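Long-range contact in hemolysin activator protein CdiB (Acinetobacter baumannii ACICU, PDB 6WIL), which probably secretes its partner contact-dependent growth inhibition toxin across the outer membrane, as a two-partner secretion transporter of the Omp85 superfamily: residues I145-G150 with L207-Q212. Sequence-based numbering, arbitrary orientation.
Sequences IVIQEG and LILKLQ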
# COMPACT_ATOMS: atom_id res chain seq x y z
N ILE A 145 1.01 -1.14 29.55
CA ILE A 145 1.83 -1.57 28.44
C ILE A 145 3.20 -1.92 29.01
O ILE A 145 3.86 -1.08 29.63
CB ILE A 145 1.93 -0.49 27.35
CG1 ILE A 145 0.56 -0.28 26.70
CG2 ILE A 145 2.96 -0.87 26.29
CD1 ILE A 145 0.20 1.17 26.48
N VAL A 146 3.62 -3.17 28.83
CA VAL A 146 4.84 -3.68 29.44
C VAL A 146 5.85 -3.94 28.33
O VAL A 146 5.62 -4.78 27.45
CB VAL A 146 4.59 -4.96 30.26
CG1 VAL A 146 5.91 -5.58 30.70
CG2 VAL A 146 3.71 -4.65 31.46
N ILE A 147 6.97 -3.22 28.38
CA ILE A 147 8.06 -3.41 27.42
C ILE A 147 9.03 -4.38 28.08
O ILE A 147 9.98 -3.99 28.76
CB ILE A 147 8.73 -2.09 27.04
CG1 ILE A 147 7.67 -1.02 26.74
CG2 ILE A 147 9.63 -2.29 25.83
CD1 ILE A 147 6.72 -1.38 25.61
N GLN A 148 8.78 -5.68 27.88
CA GLN A 148 9.63 -6.70 28.48
C GLN A 148 11.04 -6.65 27.91
O GLN A 148 12.00 -7.04 28.59
CB GLN A 148 9.02 -8.08 28.28
CG GLN A 148 9.81 -9.23 28.89
CD GLN A 148 9.15 -10.58 28.68
OE1 GLN A 148 9.78 -11.52 28.20
NE2 GLN A 148 7.87 -10.67 29.03
N GLU A 149 11.20 -6.16 26.69
CA GLU A 149 12.48 -6.22 26.00
C GLU A 149 12.52 -5.13 24.93
O GLU A 149 11.53 -4.91 24.22
CB GLU A 149 12.68 -7.60 25.39
CG GLU A 149 13.96 -7.78 24.60
CD GLU A 149 14.06 -9.17 24.00
OE1 GLU A 149 13.49 -10.11 24.59
OE2 GLU A 149 14.69 -9.31 22.93
N GLY A 150 13.65 -4.46 24.82
CA GLY A 150 13.86 -3.43 23.83
C GLY A 150 13.61 -2.04 24.38
O GLY A 150 12.85 -1.84 25.33
N LEU A 207 -0.50 -5.55 28.15
CA LEU A 207 0.03 -5.69 26.80
C LEU A 207 1.53 -5.92 26.92
O LEU A 207 2.30 -4.99 27.16
CB LEU A 207 -0.28 -4.45 25.98
CG LEU A 207 0.05 -4.57 24.49
CD1 LEU A 207 -0.76 -5.69 23.88
CD2 LEU A 207 -0.21 -3.26 23.76
N ILE A 208 1.95 -7.17 26.72
CA ILE A 208 3.35 -7.56 26.83
C ILE A 208 4.01 -7.42 25.47
O ILE A 208 3.65 -8.13 24.52
CB ILE A 208 3.49 -8.99 27.37
CG1 ILE A 208 2.61 -9.18 28.61
CG2 ILE A 208 4.94 -9.31 27.68
CD1 ILE A 208 2.87 -8.16 29.69
N LEU A 209 4.99 -6.52 25.36
CA LEU A 209 5.69 -6.25 24.12
C LEU A 209 7.16 -6.65 24.25
O LEU A 209 7.84 -6.22 25.19
CB LEU A 209 5.59 -4.76 23.75
CG LEU A 209 4.25 -4.26 23.23
CD1 LEU A 209 4.26 -2.75 23.08
CD2 LEU A 209 3.94 -4.92 21.90
N LYS A 210 7.64 -7.45 23.31
CA LYS A 210 9.06 -7.78 23.18
C LYS A 210 9.56 -7.17 21.87
O LYS A 210 9.12 -7.57 20.79
CB LYS A 210 9.29 -9.29 23.21
CG LYS A 210 9.41 -9.87 24.61
CD LYS A 210 9.91 -11.31 24.57
CE LYS A 210 8.76 -12.29 24.43
NZ LYS A 210 7.97 -12.38 25.69
N LEU A 211 10.48 -6.21 21.97
CA LEU A 211 10.95 -5.44 20.83
C LEU A 211 12.43 -5.69 20.60
O LEU A 211 13.21 -5.84 21.54
CB LEU A 211 10.70 -3.94 21.03
CG LEU A 211 9.27 -3.49 21.36
CD1 LEU A 211 9.23 -1.99 21.61
CD2 LEU A 211 8.29 -3.88 20.25
N GLN A 212 12.82 -5.71 19.32
CA GLN A 212 14.21 -5.82 18.91
C GLN A 212 14.42 -4.87 17.74
O GLN A 212 13.81 -5.05 16.68
CB GLN A 212 14.56 -7.25 18.51
CG GLN A 212 15.80 -7.38 17.65
CD GLN A 212 16.03 -8.81 17.19
OE1 GLN A 212 16.28 -9.70 18.00
NE2 GLN A 212 15.93 -9.03 15.88
O HOH W 1 16.14 -6.53 22.06
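Val146 clasps the parallel neighbouring strand with both of its backbone polar atoms: its N donates to Leu207 O, and its O takes the N-H of Leu209 at 2.8 Å, almost in line with the carbonyl. The ladder then slips by one residue. Ile147 still faces Leu209, but Glu149 is paired with Lys210, a beta bulge at Gln148, whose backbone N reaches Leu209 O through a more bent bond (131° at the hydrogen). Beyond the bulge Leu211 N binds Glu149 O.

The bulge turns Gln148 toward the other strand, and its side chain is worth following. CB sits 3.8 Å from Leu209 O and near Lys210 CG. CG stands anti to the backbone N (chi1 -179°), and the extended chain carries CD alongside the lysine, still close to its CG. At the tip the amide splits its contacts: NE2 touches the methyl Ile208 CG2 at 3.5 Å, while OE1 accepts from Lys210 NZ at 3.2 Å, the ammonium standing above the carbonyl plane. Lys210 bends at chi3 and chi4 to bring NZ back there. A water bridges Glu149 OE2 and Leu211 O.

On the face that carries Lys210 and Glu149, Ile208 CD1 lies 3.7 Å from Val146 CB. The other face is greasy: Leu209 CD1 meets both Ile147 CD1 (3.8 Å) and Ile145 CG2.

Strand 204-213, just ahead of the first barrel strand, 217-228, is flanked in the sheet by strand 132-149, parallel to it, and strand 185-193, antiparallel, with Phe163 and Ile152 from loops packing on its apolar face. With helices 154-160 and 171-181 these strands follow the beta-alpha-alpha-beta-beta order of a POTRA domain, consistent with the second POTRA, its first and last strands paired here.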